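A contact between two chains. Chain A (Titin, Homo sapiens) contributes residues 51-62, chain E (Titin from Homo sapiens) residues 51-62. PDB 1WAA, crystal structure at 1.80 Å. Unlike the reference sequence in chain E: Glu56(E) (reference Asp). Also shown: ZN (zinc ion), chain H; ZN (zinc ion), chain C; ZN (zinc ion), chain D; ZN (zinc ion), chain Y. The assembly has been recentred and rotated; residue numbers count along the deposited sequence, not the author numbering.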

ATOM      1  N   CYS A  51     -10.744  -9.996  15.690  1.00 30.05           N
ATOM      2  CA  CYS A  51      -9.926  -8.865  16.153  1.00 28.88           C
ATOM      3  C   CYS A  51      -9.097  -8.373  14.978  1.00 28.40           C
ATOM      4  O   CYS A  51      -8.067  -8.979  14.626  1.00 28.99           O
ATOM      5  CB  CYS A  51      -9.044  -9.311  17.320  1.00 29.25           C
ATOM      6  SG  CYS A  51      -7.859  -8.040  17.797  1.00 32.81           S
ATOM      7  N   GLU A  52      -9.553  -7.306  14.325  1.00 26.51           N
ATOM      8  CA  GLU A  52      -8.960  -6.926  13.037  1.00 26.92           C
ATOM      9  C   GLU A  52      -8.245  -5.597  13.170  1.00 25.56           C
ATOM     10  O   GLU A  52      -8.804  -4.633  13.654  1.00 27.28           O
ATOM     11  CB  GLU A  52     -10.028  -6.906  11.938  1.00 24.88           C
ATOM     12  CG  GLU A  52     -10.614  -8.290  11.714  1.00 26.37           C
ATOM     13  CD  GLU A  52     -11.865  -8.320  10.815  1.00 29.82           C
ATOM     14  OE1 GLU A  52     -12.811  -7.547  11.046  1.00 27.40           O
ATOM     15  OE2 GLU A  52     -11.921  -9.163   9.889  1.00 34.99           O
ATOM     16  N   ILE A  53      -6.994  -5.570  12.748  1.00 25.69           N
ATOM     17  CA  ILE A  53      -6.134  -4.425  12.923  1.00 25.99           C
ATOM     18  C   ILE A  53      -5.928  -3.899  11.525  1.00 25.70           C
ATOM     19  O   ILE A  53      -5.503  -4.647  10.666  1.00 23.52           O
ATOM     20  CB  ILE A  53      -4.812  -4.920  13.565  1.00 27.65           C
ATOM     21  CG1 ILE A  53      -5.100  -5.425  15.010  1.00 26.73           C
ATOM     22  CG2 ILE A  53      -3.747  -3.809  13.521  1.00 24.87           C
ATOM     23  CD1 ILE A  53      -4.128  -6.472  15.568  1.00 31.40           C
ATOM     24  N   ILE A  54      -6.252  -2.623  11.320  1.00 26.71           N
ATOM     25  CA  ILE A  54      -6.340  -1.983   9.995  1.00 26.46           C
ATOM     26  C   ILE A  54      -5.492  -0.717   9.986  1.00 27.07           C
ATOM     27  O   ILE A  54      -5.470   0.034  10.983  1.00 27.12           O
ATOM     28  CB  ILE A  54      -7.849  -1.603   9.679  1.00 27.49           C
ATOM     29  CG1 ILE A  54      -8.697  -2.862   9.482  1.00 29.09           C
ATOM     30  CG2 ILE A  54      -8.006  -0.636   8.470  1.00 27.77           C
ATOM     31  CD1 ILE A  54      -9.440  -3.190  10.708  1.00 36.25           C
ATOM     32  N   GLU A  55      -4.769  -0.494   8.894  1.00 25.17           N
ATOM     33  CA  GLU A  55      -4.066   0.770   8.707  1.00 25.85           C
ATOM     34  C   GLU A  55      -4.405   1.324   7.329  1.00 25.12           C
ATOM     35  O   GLU A  55      -4.433   0.572   6.354  1.00 22.50           O
ATOM     36  CB  GLU A  55      -2.521   0.596   8.796  1.00 28.20           C
ATOM     37  CG  GLU A  55      -1.989  -0.327   9.911  1.00 30.16           C
ATOM     38  CD  GLU A  55      -1.953  -1.808   9.501  1.00 29.47           C
ATOM     39  OE1 GLU A  55      -1.764  -2.137   8.313  1.00 28.69           O
ATOM     40  OE2 GLU A  55      -2.113  -2.664  10.379  1.00 29.24           O
ATOM     41  N   ASP A  56      -4.605   2.649   7.236  1.00 23.52           N
ATOM     42  CA  ASP A  56      -4.834   3.307   5.946  1.00 23.35           C
ATOM     43  C   ASP A  56      -4.361   4.747   6.076  1.00 24.36           C
ATOM     44  O   ASP A  56      -5.049   5.549   6.721  1.00 24.77           O
ATOM     45  CB  ASP A  56      -6.322   3.253   5.555  1.00 25.33           C
ATOM     46  CG  ASP A  56      -6.606   3.854   4.182  1.00 23.95           C
ATOM     47  OD1 ASP A  56      -7.762   3.774   3.728  1.00 25.05           O
ATOM     48  OD2 ASP A  56      -5.728   4.427   3.504  1.00 25.38           O
ATOM     49  N   GLY A  57      -3.172   5.041   5.519  1.00 22.71           N
ATOM     50  CA  GLY A  57      -2.547   6.368   5.619  1.00 22.29           C
ATOM     51  C   GLY A  57      -2.319   6.745   7.070  1.00 22.34           C
ATOM     52  O   GLY A  57      -1.721   5.991   7.825  1.00 24.11           O
ATOM     53  N   LYS A  58      -2.868   7.879   7.489  1.00 23.72           N
ATOM     54  CA  LYS A  58      -2.752   8.368   8.865  1.00 24.59           C
ATOM     55  C   LYS A  58      -3.683   7.676   9.841  1.00 26.10           C
ATOM     56  O   LYS A  58      -3.574   7.919  11.051  1.00 25.66           O
ATOM     57  CB  LYS A  58      -3.059   9.884   8.906  1.00 24.95           C
ATOM     58  CG  LYS A  58      -2.163  10.659   7.986  1.00 22.71           C
ATOM     59  CD  LYS A  58      -2.190  12.149   8.199  1.00 27.70           C
ATOM     60  CE  LYS A  58      -3.531  12.748   7.865  1.00 37.17           C
ATOM     61  NZ  LYS A  58      -3.543  14.281   8.024  1.00 37.13           N
ATOM     62  N   LYS A  59      -4.619   6.867   9.328  1.00 26.44           N
ATOM     63  CA  LYS A  59      -5.628   6.195  10.161  1.00 26.65           C
ATOM     64  C   LYS A  59      -5.249   4.793  10.618  1.00 27.95           C
ATOM     65  O   LYS A  59      -4.753   3.987   9.845  1.00 27.30           O
ATOM     66  CB  LYS A  59      -6.989   6.087   9.474  1.00 28.64           C
ATOM     67  CG  LYS A  59      -7.510   7.363   8.991  1.00 38.40           C
ATOM     68  CD  LYS A  59      -9.009   7.476   9.247  1.00 49.74           C
ATOM     69  CE  LYS A  59      -9.497   8.886   8.864  1.00 53.31           C
ATOM     70  NZ  LYS A  59      -9.500   9.841  10.038  1.00 54.95           N
ATOM     71  N   HIS A  60      -5.520   4.521  11.886  1.00 26.08           N
ATOM     72  CA  HIS A  60      -5.388   3.175  12.419  1.00 25.40           C
ATOM     73  C   HIS A  60      -6.760   2.756  12.959  1.00 25.23           C
ATOM     74  O   HIS A  60      -7.406   3.515  13.686  1.00 25.42           O
ATOM     75  CB  HIS A  60      -4.336   3.146  13.512  1.00 24.46           C
ATOM     76  CG  HIS A  60      -2.942   3.068  12.987  1.00 28.03           C
ATOM     77  ND1 HIS A  60      -2.220   4.189  12.622  1.00 30.88           N
ATOM     78  CD2 HIS A  60      -2.148   2.007  12.729  1.00 23.17           C
ATOM     79  CE1 HIS A  60      -1.032   3.821  12.186  1.00 25.94           C
ATOM     80  NE2 HIS A  60      -0.953   2.508  12.268  1.00 27.80           N
ATOM     81  N   ILE A  61      -7.218   1.568  12.594  1.00 25.54           N
ATOM     82  CA  ILE A  61      -8.511   1.112  13.041  1.00 26.40           C
ATOM     83  C   ILE A  61      -8.410  -0.264  13.708  1.00 26.67           C
ATOM     84  O   ILE A  61      -7.673  -1.122  13.245  1.00 26.41           O
ATOM     85  CB  ILE A  61      -9.493   1.070  11.854  1.00 27.78           C
ATOM     86  CG1 ILE A  61      -9.873   2.504  11.460  1.00 30.63           C
ATOM     87  CG2 ILE A  61     -10.731   0.237  12.176  1.00 27.83           C
ATOM     88  CD1 ILE A  61     -10.114   2.663  10.006  1.00 33.97           C
ATOM     89  N   LEU A  62      -9.178  -0.448  14.777  1.00 27.04           N
ATOM     90  CA  LEU A  62      -9.332  -1.736  15.450  1.00 26.95           C
ATOM     91  C   LEU A  62     -10.822  -2.121  15.496  1.00 28.28           C
ATOM     92  O   LEU A  62     -11.670  -1.328  15.917  1.00 27.70           O
ATOM     93  CB  LEU A  62      -8.760  -1.667  16.874  1.00 27.55           C
ATOM     94  CG  LEU A  62      -8.982  -2.946  17.710  1.00 27.03           C
ATOM     95  CD1 LEU A  62      -8.126  -4.129  17.194  1.00 24.47           C
ATOM     96  CD2 LEU A  62      -8.809  -2.721  19.229  1.00 26.37           C
TER
ATOM     97  N   CYS E  51     -17.160  11.573   6.768  1.00 28.15           N
ATOM     98  CA  CYS E  51     -17.458  10.482   5.865  1.00 26.57           C
ATOM     99  C   CYS E  51     -16.155   9.877   5.345  1.00 26.79           C
ATOM    100  O   CYS E  51     -15.622  10.304   4.322  1.00 27.48           O
ATOM    101  CB  CYS E  51     -18.323  10.977   4.717  1.00 25.57           C
ATOM    102  SG  CYS E  51     -18.675   9.678   3.553  1.00 31.45           S
ATOM    103  N   GLU E  52     -15.637   8.890   6.071  1.00 25.83           N
ATOM    104  CA  GLU E  52     -14.273   8.397   5.827  1.00 25.37           C
ATOM    105  C   GLU E  52     -14.338   7.070   5.091  1.00 25.20           C
ATOM    106  O   GLU E  52     -15.062   6.162   5.492  1.00 24.98           O
ATOM    107  CB  GLU E  52     -13.505   8.270   7.146  1.00 25.61           C
ATOM    108  CG  GLU E  52     -13.114   9.638   7.733  0.50 25.73           C
ATOM    109  CD  GLU E  52     -12.839   9.635   9.240  1.00 27.21           C
ATOM    110  OE1 GLU E  52     -13.364   8.775   9.969  1.00 33.40           O
ATOM    111  OE2 GLU E  52     -12.136  10.544   9.719  1.00 33.95           O
ATOM    112  N   ILE E  53     -13.599   6.983   3.996  1.00 24.95           N
ATOM    113  CA  ILE E  53     -13.565   5.811   3.123  1.00 26.10           C
ATOM    114  C   ILE E  53     -12.170   5.178   3.259  1.00 26.40           C
ATOM    115  O   ILE E  53     -11.161   5.816   2.973  1.00 26.18           O
ATOM    116  CB  ILE E  53     -13.844   6.221   1.652  1.00 26.85           C
ATOM    117  CG1 ILE E  53     -15.239   6.854   1.527  1.00 28.99           C
ATOM    118  CG2 ILE E  53     -13.739   5.042   0.704  1.00 28.99           C
ATOM    119  CD1 ILE E  53     -15.588   7.343   0.106  1.00 27.76           C
ATOM    120  N   ILE E  54     -12.148   3.939   3.734  1.00 26.32           N
ATOM    121  CA  ILE E  54     -10.933   3.247   4.167  1.00 26.24           C
ATOM    122  C   ILE E  54     -10.760   1.965   3.359  1.00 26.27           C
ATOM    123  O   ILE E  54     -11.749   1.238   3.107  1.00 25.61           O
ATOM    124  CB  ILE E  54     -11.064   2.859   5.694  1.00 26.93           C
ATOM    125  CG1 ILE E  54     -11.353   4.097   6.579  1.00 28.66           C
ATOM    126  CG2 ILE E  54      -9.882   1.955   6.184  1.00 28.04           C
ATOM    127  CD1 ILE E  54     -10.220   5.033   6.777  1.00 30.38           C
ATOM    128  N   GLU E  55      -9.526   1.706   2.926  1.00 25.17           N
ATOM    129  CA  GLU E  55      -9.175   0.410   2.317  1.00 26.54           C
ATOM    130  C   GLU E  55      -7.879  -0.135   2.912  1.00 26.26           C
ATOM    131  O   GLU E  55      -6.903   0.599   3.116  1.00 26.42           O
ATOM    132  CB  GLU E  55      -9.050   0.530   0.804  1.00 26.95           C
ATOM    133  N   GLU E  56      -7.884  -1.425   3.213  1.00 25.33           N
ATOM    134  CA  GLU E  56      -6.670  -2.103   3.552  1.00 24.52           C
ATOM    135  C   GLU E  56      -6.731  -3.565   3.193  1.00 24.64           C
ATOM    136  O   GLU E  56      -7.486  -4.326   3.811  1.00 23.25           O
ATOM    137  CB  GLU E  56      -6.293  -1.948   5.008  1.00 24.93           C
ATOM    138  CG  GLU E  56      -4.831  -2.395   5.106  1.00 29.69           C
ATOM    139  CD  GLU E  56      -4.535  -3.139   6.325  1.00 35.46           C
ATOM    140  OE1 GLU E  56      -5.221  -2.815   7.299  1.00 27.74           O
ATOM    141  OE2 GLU E  56      -3.602  -4.008   6.316  1.00 36.84           O
ATOM    142  N   GLY E  57      -5.931  -3.947   2.195  1.00 22.96           N
ATOM    143  CA  GLY E  57      -5.929  -5.330   1.680  1.00 25.47           C
ATOM    144  C   GLY E  57      -7.313  -5.681   1.153  1.00 25.00           C
ATOM    145  O   GLY E  57      -7.875  -4.926   0.361  1.00 27.67           O
ATOM    146  N   LYS E  58      -7.866  -6.793   1.628  1.00 24.39           N
ATOM    147  CA  LYS E  58      -9.204  -7.262   1.238  1.00 24.64           C
ATOM    148  C   LYS E  58     -10.358  -6.502   1.885  1.00 24.60           C
ATOM    149  O   LYS E  58     -11.535  -6.640   1.486  1.00 24.50           O
ATOM    150  CB  LYS E  58      -9.350  -8.761   1.562  1.00 24.44           C
ATOM    151  CG  LYS E  58      -8.379  -9.623   0.816  1.00 23.05           C
ATOM    152  CD  LYS E  58      -8.764 -11.068   0.843  1.00 26.39           C
ATOM    153  CE  LYS E  58      -8.474 -11.705   2.170  1.00 35.63           C
ATOM    154  NZ  LYS E  58      -8.630 -13.189   2.035  1.00 45.02           N
ATOM    155  N   LYS E  59     -10.010  -5.693   2.877  1.00 24.69           N
ATOM    156  CA  LYS E  59     -10.963  -4.952   3.684  1.00 26.01           C
ATOM    157  C   LYS E  59     -11.309  -3.557   3.156  1.00 28.13           C
ATOM    158  O   LYS E  59     -10.431  -2.776   2.783  1.00 28.63           O
ATOM    159  CB  LYS E  59     -10.410  -4.811   5.104  1.00 26.79           C
ATOM    160  CG  LYS E  59     -10.970  -5.841   6.030  1.00 35.15           C
ATOM    161  CD  LYS E  59     -12.451  -5.598   6.274  1.00 34.55           C
ATOM    162  CE  LYS E  59     -13.145  -6.940   6.386  1.00 38.43           C
ATOM    163  NZ  LYS E  59     -12.483  -7.905   7.333  1.00 32.60           N
ATOM    164  N   HIS E  60     -12.604  -3.257   3.120  1.00 27.96           N
ATOM    165  CA  HIS E  60     -13.087  -1.932   2.800  1.00 26.18           C
ATOM    166  C   HIS E  60     -14.006  -1.455   3.910  1.00 26.37           C
ATOM    167  O   HIS E  60     -14.897  -2.176   4.330  1.00 26.18           O
ATOM    168  CB  HIS E  60     -13.839  -1.968   1.510  1.00 26.40           C
ATOM    169  CG  HIS E  60     -12.960  -2.040   0.314  1.00 26.45           C
ATOM    170  ND1 HIS E  60     -12.393  -3.221  -0.118  1.00 32.66           N
ATOM    171  CD2 HIS E  60     -12.542  -1.082  -0.541  1.00 22.61           C
ATOM    172  CE1 HIS E  60     -11.678  -2.986  -1.202  1.00 27.30           C
ATOM    173  NE2 HIS E  60     -11.765  -1.701  -1.483  1.00 30.82           N
ATOM    174  N   ILE E  61     -13.763  -0.246   4.399  1.00 25.63           N
ATOM    175  CA  ILE E  61     -14.519   0.280   5.524  1.00 25.22           C
ATOM    176  C   ILE E  61     -15.104   1.634   5.207  1.00 25.57           C
ATOM    177  O   ILE E  61     -14.473   2.430   4.516  1.00 25.53           O
ATOM    178  CB  ILE E  61     -13.611   0.318   6.766  1.00 25.61           C
ATOM    179  CG1 ILE E  61     -13.324  -1.115   7.240  1.00 23.05           C
ATOM    180  CG2 ILE E  61     -14.198   1.209   7.910  1.00 23.64           C
ATOM    181  CD1 ILE E  61     -11.993  -1.282   7.913  1.00 24.95           C
ATOM    182  N   LEU E  62     -16.309   1.895   5.711  1.00 25.28           N
ATOM    183  CA  LEU E  62     -16.907   3.212   5.603  1.00 24.30           C
ATOM    184  C   LEU E  62     -17.265   3.661   7.008  1.00 25.44           C
ATOM    185  O   LEU E  62     -17.948   2.918   7.729  1.00 25.00           O
ATOM    186  CB  LEU E  62     -18.196   3.144   4.791  1.00 26.56           C
ATOM    187  CG  LEU E  62     -18.997   4.450   4.740  1.00 24.70           C
ATOM    188  CD1 LEU E  62     -18.240   5.516   3.968  1.00 22.09           C
ATOM    189  CD2 LEU E  62     -20.326   4.213   4.115  1.00 23.63           C
TER
HETATM  190 ZN    ZN H1091     -14.652  -7.644  10.458  1.00 24.67          ZN
HETATM  191 ZN    ZN C1091      -1.735  -4.386   9.004  1.00 27.96          ZN
HETATM  192 ZN    ZN D1092      -6.446   4.837   1.786  0.50 25.22          ZN
HETATM  193 ZN    ZN Y1089     -13.252   9.239  11.848  1.00 26.62          ZN
HETATM  194  O   HOH W   1     -15.149  -9.362   9.202  1.00 20.98           O
HETATM  195  O   HOH W   2      -4.109   0.762   3.520  1.00 25.36           O
HETATM  196  O   HOH W   3     -12.116  10.945  12.682  1.00 26.33           O
HETATM  197  O   HOH W   4      -1.325  -5.337   7.045  1.00 22.74           O
HETATM  198  O   HOH W   5      -3.859  -4.603   8.677  1.00 18.78           O
HETATM  199  O   HOH W   6       0.548  -4.161   9.143  1.00 24.54           O

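Two closely related β-hairpins illustrate how a near-symmetric contact repeats each kind of pairing in both directions. In each chain strand 51-56 reverses through a type II' turn from residue 56 to 59, with Gly57(A) and Gly57(E) at positive phi, a conformation that favours glycine, and pairs with the strand beginning at residue 59. The hairpins do not extend one another's sheets: the 51-56 strands cross at 111°, their axes approaching to 6.3 Å, and CA of Asp56(A) lies 6.2 Å from CA of Glu56(E).

At this crossing, carboxylates accept hydrogen bonds from backbone amides. Glu55(E) N donates to Asp56(A) OD1 (2.8 Å), and Glu55(A) N donates to Glu56(E) OE1 (2.9 Å), although Glu56(E) departs from the reference aspartate. Water 2 donates to both Glu55(A) O and Glu55(E) O, bridging two acceptors that cannot bond each other.

Beside these polar links lies an apolar patch, its methyl and methylene groups at van der Waals distance. Ile54(A) CG2 meets Ile54(E) CG2 at 3.9 Å, while Ile61(A) CD1 reaches Ile54(E) CG2 at 3.9 Å and Ile61(E) CD1 reaches Ile54(A) CG1 at 4.0 Å. Reciprocal salt bridges, each setting an ammonium against a carboxylate, complete the pattern: Lys59(A) NZ to Glu52(E) OE2 (2.7 Å) and Lys59(E) NZ to Glu52(A) OE2 (2.9 Å). In both glutamates OE1 binds zinc, so each carboxylate serves two cations.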